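Local structure of G-protein alpha subunit Galpha7 (6NE6) at residues N56-L69 with A114-E128. The protein probably binds and hydrolyses GTP as the alpha subunit of a heterotrimeric G protein, switching between signalling states. Residues are numbered along the deposited sequence; the frame is centred on the assembly and turned at random.
Sequences NMMVLIQATKSLNL and AILQAMARRNEFQIE. With EDO (1,2-ethanediol), chain D; EDO (1,2-ethanediol), chain J.
Ile115 pushes into a hole formed by Met57, Leu60, Ile61 and Thr64, a single knob-into-hole contact in what is, by its place in the G-alpha fold, the all-helical domain beside the Ras-like GTPase core. The two helices cross almost perpendicularly, at 94° with axes 8.5 Å apart, and meet here through Leu60, Ala63, Ile115 and Ala118. Ile115 CD1 lies against the backbone, 3.8 Å from Leu60 C, and a turn further along each helix Ala63 CB meets Ala118 CB at 3.7 Å. The chain of 114-128 then turns back along helix 39-66, and Phe125 lays its ring over the same alanine: Ala63 CB stands 3.6 Å from the ring centroid, almost on the normal, a CH-pi contact. Leu60 CD2 reaches between the two arms of this wrap, touching Met119 SD on one and Ile127 CD1 on the other.

Toward Leu67 and Leu69 the contact opens to solvent at Arg121 and Gln117, though its atoms stay close. Leu67 CD1 still packs on Ala118 CA, while CD2 rests over one face of the Arg121 guanidinium, toward its rim, and Glu124 holds that group from its edge by a side-on salt bridge to NE and NH2. Beyond it, after the Schellman turn at Asn68, Leu69 CD1 lies against Gln117 CB.

At the other end the link is polar. Asn56 CG lies anti to its carbonyl carbon (chi1 -73°), which carries the buried amide over to Glu128, whose carboxylate pairs with Arg157. Asn56 OD1 accepts a nearly straight bond from Glu128 N (3.2 Å, 163°), the donor standing above the carbonyl plane, and a second from a water that also donates to Gln126 O.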
loop_
_atom_site.group_PDB
_atom_site.type_symbol
_atom_site.label_atom_id
_atom_site.label_comp_id
_atom_site.label_asym_id
_atom_site.label_seq_id
_atom_site.Cartn_x
_atom_site.Cartn_y
_atom_site.Cartn_z
ATOM N N ASN A 56 -8.203 -12.448 -4.215
ATOM C CA ASN A 56 -8.699 -11.453 -5.161
ATOM C C ASN A 56 -9.739 -12.060 -6.094
ATOM O O ASN A 56 -10.771 -11.441 -6.360
ATOM C CB ASN A 56 -7.546 -10.885 -5.979
ATOM C CG ASN A 56 -6.684 -9.956 -5.194
ATOM O OD1 ASN A 56 -7.168 -9.227 -4.326
ATOM N ND2 ASN A 56 -5.397 -9.928 -5.530
ATOM N N MET A 57 -9.477 -13.271 -6.604
ATOM C CA MET A 57 -10.466 -13.905 -7.476
ATOM C C MET A 57 -11.741 -14.231 -6.710
ATOM O O MET A 57 -12.838 -14.089 -7.249
ATOM C CB MET A 57 -9.899 -15.165 -8.132
ATOM C CG MET A 57 -10.836 -15.752 -9.209
ATOM S SD MET A 57 -11.410 -14.555 -10.456
ATOM C CE MET A 57 -9.974 -14.416 -11.524
ATOM N N MET A 58 -11.618 -14.638 -5.439
ATOM C CA MET A 58 -12.801 -14.903 -4.628
ATOM C C MET A 58 -13.657 -13.654 -4.485
ATOM O O MET A 58 -14.891 -13.717 -4.594
ATOM C CB MET A 58 -12.387 -15.409 -3.249
ATOM C CG MET A 58 -13.523 -15.498 -2.270
ATOM S SD MET A 58 -14.718 -16.712 -2.825
ATOM C CE MET A 58 -15.490 -17.132 -1.263
ATOM N N VAL A 59 -13.015 -12.515 -4.222
ATOM C CA VAL A 59 -13.740 -11.256 -4.076
ATOM C C VAL A 59 -14.462 -10.916 -5.367
ATOM O O VAL A 59 -15.624 -10.491 -5.351
ATOM C CB VAL A 59 -12.783 -10.129 -3.653
ATOM C CG1 VAL A 59 -13.515 -8.772 -3.682
ATOM C CG2 VAL A 59 -12.250 -10.402 -2.249
ATOM N N LEU A 60 -13.793 -11.113 -6.507
ATOM C CA LEU A 60 -14.440 -10.863 -7.793
ATOM C C LEU A 60 -15.634 -11.786 -8.007
ATOM O O LEU A 60 -16.678 -11.350 -8.501
ATOM C CB LEU A 60 -13.421 -11.005 -8.928
ATOM C CG LEU A 60 -12.430 -9.831 -8.974
ATOM C CD1 LEU A 60 -11.228 -10.121 -9.836
ATOM C CD2 LEU A 60 -13.147 -8.572 -9.477
ATOM N N ILE A 61 -15.504 -13.066 -7.640
ATOM C CA ILE A 61 -16.633 -13.983 -7.778
ATOM C C ILE A 61 -17.803 -13.503 -6.934
ATOM O O ILE A 61 -18.946 -13.441 -7.403
ATOM C CB ILE A 61 -16.219 -15.414 -7.396
ATOM C CG1 ILE A 61 -15.233 -15.974 -8.412
ATOM C CG2 ILE A 61 -17.467 -16.333 -7.306
ATOM C CD1 ILE A 61 -14.455 -17.204 -7.900
ATOM N N GLN A 62 -17.544 -13.157 -5.673
ATOM C CA GLN A 62 -18.615 -12.649 -4.814
ATOM C C GLN A 62 -19.225 -11.382 -5.400
ATOM O O GLN A 62 -20.442 -11.167 -5.314
ATOM C CB GLN A 62 -18.092 -12.372 -3.402
ATOM C CG GLN A 62 -17.499 -13.574 -2.699
ATOM C CD GLN A 62 -18.319 -14.821 -2.908
ATOM O OE1 GLN A 62 -19.519 -14.855 -2.624
ATOM N NE2 GLN A 62 -17.676 -15.857 -3.423
ATOM N N ALA A 63 -18.385 -10.537 -6.000
ATOM C CA ALA A 63 -18.864 -9.294 -6.598
ATOM C C ALA A 63 -19.841 -9.566 -7.739
ATOM O O ALA A 63 -20.823 -8.834 -7.902
ATOM C CB ALA A 63 -17.677 -8.466 -7.090
ATOM N N THR A 64 -19.586 -10.599 -8.557
ATOM C CA THR A 64 -20.536 -10.896 -9.633
ATOM C C THR A 64 -21.885 -11.295 -9.057
ATOM O O THR A 64 -22.933 -11.009 -9.653
ATOM C CB THR A 64 -20.049 -12.017 -10.567
ATOM O OG1 THR A 64 -20.084 -13.289 -9.888
ATOM C CG2 THR A 64 -18.665 -11.739 -11.145
ATOM N N LYS A 65 -21.877 -11.947 -7.897
ATOM C CA LYS A 65 -23.132 -12.300 -7.246
ATOM C C LYS A 65 -23.845 -11.061 -6.716
ATOM O O LYS A 65 -25.061 -10.919 -6.891
ATOM C CB LYS A 65 -22.863 -13.311 -6.135
ATOM C CG LYS A 65 -22.408 -14.651 -6.678
ATOM C CD LYS A 65 -22.034 -15.599 -5.558
ATOM C CE LYS A 65 -21.791 -16.994 -6.095
ATOM N NZ LYS A 65 -21.482 -17.968 -5.006
ATOM N N SER A 66 -23.108 -10.137 -6.092
ATOM C CA SER A 66 -23.704 -8.896 -5.596
ATOM C C SER A 66 -24.262 -8.055 -6.735
ATOM O O SER A 66 -25.302 -7.404 -6.590
ATOM C CB SER A 66 -22.665 -8.076 -4.824
ATOM O OG SER A 66 -22.139 -8.788 -3.725
ATOM N N LEU A 67 -23.560 -8.031 -7.868
ATOM C CA LEU A 67 -23.980 -7.261 -9.033
ATOM C C LEU A 67 -25.039 -7.970 -9.865
ATOM O O LEU A 67 -25.518 -7.393 -10.852
ATOM C CB LEU A 67 -22.764 -6.941 -9.912
ATOM C CG LEU A 67 -21.695 -6.035 -9.307
ATOM C CD1 LEU A 67 -20.478 -5.982 -10.231
ATOM C CD2 LEU A 67 -22.263 -4.645 -9.060
ATOM N N ASN A 68 -25.426 -9.194 -9.488
ATOM C CA ASN A 68 -26.415 -9.974 -10.235
ATOM C C ASN A 68 -25.966 -10.200 -11.680
ATOM O O ASN A 68 -26.751 -10.073 -12.624
ATOM C CB ASN A 68 -27.798 -9.314 -10.186
ATOM C CG ASN A 68 -28.907 -10.243 -10.647
ATOM O OD1 ASN A 68 -28.726 -11.461 -10.708
ATOM N ND2 ASN A 68 -30.062 -9.671 -10.978
ATOM N N LEU A 69 -24.688 -10.552 -11.855
ATOM C CA LEU A 69 -24.107 -10.800 -13.170
ATOM C C LEU A 69 -23.853 -12.288 -13.343
ATOM O O LEU A 69 -22.878 -12.818 -12.787
ATOM C CB LEU A 69 -22.805 -10.017 -13.346
ATOM C CG LEU A 69 -22.956 -8.501 -13.444
ATOM C CD1 LEU A 69 -21.597 -7.830 -13.456
ATOM C CD2 LEU A 69 -23.736 -8.156 -14.696
ATOM N N ALA A 114 -18.332 -11.629 -16.699
ATOM C CA ALA A 114 -18.899 -11.191 -15.422
ATOM C C ALA A 114 -17.807 -10.754 -14.457
ATOM O O ALA A 114 -17.950 -9.743 -13.759
ATOM C CB ALA A 114 -19.741 -12.300 -14.792
ATOM N N ILE A 115 -16.711 -11.516 -14.401
ATOM C CA ILE A 115 -15.573 -11.168 -13.551
ATOM C C ILE A 115 -15.000 -9.814 -13.957
ATOM O O ILE A 115 -14.695 -8.968 -13.108
ATOM C CB ILE A 115 -14.507 -12.279 -13.633
ATOM C CG1 ILE A 115 -15.039 -13.554 -12.987
ATOM C CG2 ILE A 115 -13.183 -11.832 -12.994
ATOM C CD1 ILE A 115 -15.221 -13.443 -11.445
ATOM N N LEU A 116 -14.829 -9.596 -15.260
ATOM C CA LEU A 116 -14.235 -8.343 -15.720
ATOM C C LEU A 116 -15.172 -7.158 -15.492
ATOM O O LEU A 116 -14.705 -6.034 -15.270
ATOM C CB LEU A 116 -13.828 -8.464 -17.200
ATOM C CG LEU A 116 -12.617 -9.387 -17.438
ATOM C CD1 LEU A 116 -12.274 -9.569 -18.922
ATOM C CD2 LEU A 116 -11.387 -8.904 -16.654
ATOM N N GLN A 117 -16.484 -7.385 -15.533
ATOM C CA GLN A 117 -17.426 -6.319 -15.185
ATOM C C GLN A 117 -17.293 -5.949 -13.715
ATOM O O GLN A 117 -17.353 -4.767 -13.344
ATOM C CB GLN A 117 -18.858 -6.765 -15.500
ATOM C CG GLN A 117 -19.232 -6.773 -17.002
ATOM C CD GLN A 117 -19.432 -5.373 -17.577
ATOM O OE1 GLN A 117 -19.688 -4.409 -16.841
ATOM N NE2 GLN A 117 -19.310 -5.253 -18.893
ATOM N N ALA A 118 -17.129 -6.953 -12.859
ATOM C CA ALA A 118 -16.892 -6.677 -11.446
ATOM C C ALA A 118 -15.581 -5.931 -11.263
ATOM O O ALA A 118 -15.494 -4.988 -10.465
ATOM C CB ALA A 118 -16.891 -7.985 -10.650
ATOM N N MET A 119 -14.546 -6.336 -12.007
ATOM C CA MET A 119 -13.248 -5.673 -11.904
ATOM C C MET A 119 -13.320 -4.214 -12.346
ATOM O O MET A 119 -12.607 -3.361 -11.791
ATOM C CB MET A 119 -12.200 -6.432 -12.728
ATOM C CG MET A 119 -10.781 -5.950 -12.506
ATOM S SD MET A 119 -10.296 -6.238 -10.785
ATOM C CE MET A 119 -8.600 -5.757 -10.807
ATOM N N ALA A 120 -14.169 -3.897 -13.334
ATOM C CA ALA A 120 -14.337 -2.505 -13.734
ATOM C C ALA A 120 -14.921 -1.663 -12.607
ATOM O O ALA A 120 -14.741 -0.436 -12.585
ATOM C CB ALA A 120 -15.235 -2.419 -14.975
ATOM N N ARG A 121 -15.613 -2.293 -11.671
ATOM C CA ARG A 121 -16.164 -1.622 -10.503
ATOM C C ARG A 121 -15.360 -1.941 -9.243
ATOM O O ARG A 121 -15.902 -1.952 -8.139
ATOM C CB ARG A 121 -17.629 -2.009 -10.338
ATOM C CG ARG A 121 -18.485 -1.436 -11.471
ATOM C CD ARG A 121 -19.931 -1.890 -11.401
ATOM N NE ARG A 121 -20.611 -1.314 -10.249
ATOM C CZ ARG A 121 -21.930 -1.337 -10.072
ATOM N NH1 ARG A 121 -22.719 -1.909 -10.983
ATOM N NH2 ARG A 121 -22.455 -0.787 -8.984
ATOM N N ARG A 122 -14.052 -2.167 -9.396
ATOM C CA ARG A 122 -13.264 -2.716 -8.295
ATOM C C ARG A 122 -13.179 -1.779 -7.095
ATOM O O ARG A 122 -12.970 -2.254 -5.972
ATOM C CB ARG A 122 -11.862 -3.068 -8.777
ATOM C CG ARG A 122 -11.107 -1.938 -9.401
ATOM C CD ARG A 122 -9.847 -2.508 -10.032
ATOM N NE ARG A 122 -9.092 -1.533 -10.808
ATOM C CZ ARG A 122 -9.261 -1.314 -12.108
ATOM N NH1 ARG A 122 -10.176 -1.993 -12.790
ATOM N NH2 ARG A 122 -8.518 -0.407 -12.729
ATOM N N ASN A 123 -13.317 -0.462 -7.301
ATOM C CA ASN A 123 -13.311 0.459 -6.163
ATOM C C ASN A 123 -14.438 0.174 -5.182
ATOM O O ASN A 123 -14.349 0.578 -4.012
ATOM C CB ASN A 123 -13.421 1.909 -6.631
ATOM C CG ASN A 123 -14.730 2.194 -7.326
ATOM O OD1 ASN A 123 -14.978 1.688 -8.423
ATOM N ND2 ASN A 123 -15.583 3.000 -6.701
ATOM N N GLU A 124 -15.497 -0.495 -5.636
ATOM C CA GLU A 124 -16.647 -0.810 -4.803
ATOM C C GLU A 124 -16.420 -2.032 -3.930
ATOM O O GLU A 124 -17.230 -2.276 -3.028
ATOM C CB GLU A 124 -17.882 -1.019 -5.685
ATOM C CG GLU A 124 -18.253 0.209 -6.524
ATOM C CD GLU A 124 -19.507 -0.013 -7.366
ATOM O OE1 GLU A 124 -20.449 -0.665 -6.871
ATOM O OE2 GLU A 124 -19.547 0.459 -8.525
ATOM N N PHE A 125 -15.335 -2.773 -4.162
ATOM C CA PHE A 125 -15.079 -4.059 -3.529
ATOM C C PHE A 125 -13.687 -4.072 -2.907
ATOM O O PHE A 125 -12.862 -3.177 -3.127
ATOM C CB PHE A 125 -15.242 -5.202 -4.542
ATOM C CG PHE A 125 -16.550 -5.158 -5.264
ATOM C CD1 PHE A 125 -17.727 -5.492 -4.604
ATOM C CD2 PHE A 125 -16.616 -4.766 -6.595
ATOM C CE1 PHE A 125 -18.945 -5.442 -5.251
ATOM C CE2 PHE A 125 -17.844 -4.712 -7.251
ATOM C CZ PHE A 125 -19.005 -5.050 -6.575
ATOM N N GLN A 126 -13.428 -5.110 -2.115
ATOM C CA GLN A 126 -12.195 -5.194 -1.337
ATOM C C GLN A 126 -11.165 -6.029 -2.100
ATOM O O GLN A 126 -10.836 -7.162 -1.759
ATOM C CB GLN A 126 -12.490 -5.752 0.054
ATOM C CG GLN A 126 -13.493 -4.908 0.855
ATOM C CD GLN A 126 -13.009 -3.478 1.098
ATOM O OE1 GLN A 126 -11.847 -3.245 1.455
ATOM N NE2 GLN A 126 -13.899 -2.514 0.884
ATOM N N ILE A 127 -10.629 -5.399 -3.143
ATOM C CA ILE A 127 -9.696 -6.003 -4.090
ATOM C C ILE A 127 -8.357 -5.288 -3.962
ATOM O O ILE A 127 -8.307 -4.056 -3.994
ATOM C CB ILE A 127 -10.229 -5.882 -5.527
ATOM C CG1 ILE A 127 -11.564 -6.610 -5.663
ATOM C CG2 ILE A 127 -9.237 -6.451 -6.528
ATOM C CD1 ILE A 127 -12.263 -6.305 -6.949
ATOM N N GLU A 128 -7.279 -6.056 -3.816
ATOM C CA GLU A 128 -5.959 -5.455 -3.661
ATOM C C GLU A 128 -5.610 -4.617 -4.883
ATOM O O GLU A 128 -6.013 -4.929 -6.007
ATOM C CB GLU A 128 -4.891 -6.535 -3.467
ATOM C CG GLU A 128 -5.092 -7.381 -2.221
ATOM C CD GLU A 128 -4.835 -6.600 -0.942
ATOM O OE1 GLU A 128 -3.904 -5.767 -0.938
ATOM O OE2 GLU A 128 -5.563 -6.816 0.049
HETATM C C1 EDO D . -7.098 -3.856 0.268
HETATM O O1 EDO D . -7.299 -2.813 1.232
HETATM C C2 EDO D . -8.364 -4.697 0.166
HETATM O O2 EDO D . -9.438 -3.861 -0.283
HETATM C C1 EDO J . -19.852 -19.250 -7.898
HETATM O O1 EDO J . -20.525 -19.938 -6.834
HETATM C C2 EDO J . -20.711 -19.298 -9.154
HETATM O O2 EDO J . -22.087 -19.102 -8.809
HETATM O O HOH W 1 -8.567 -9.062 -2.033
#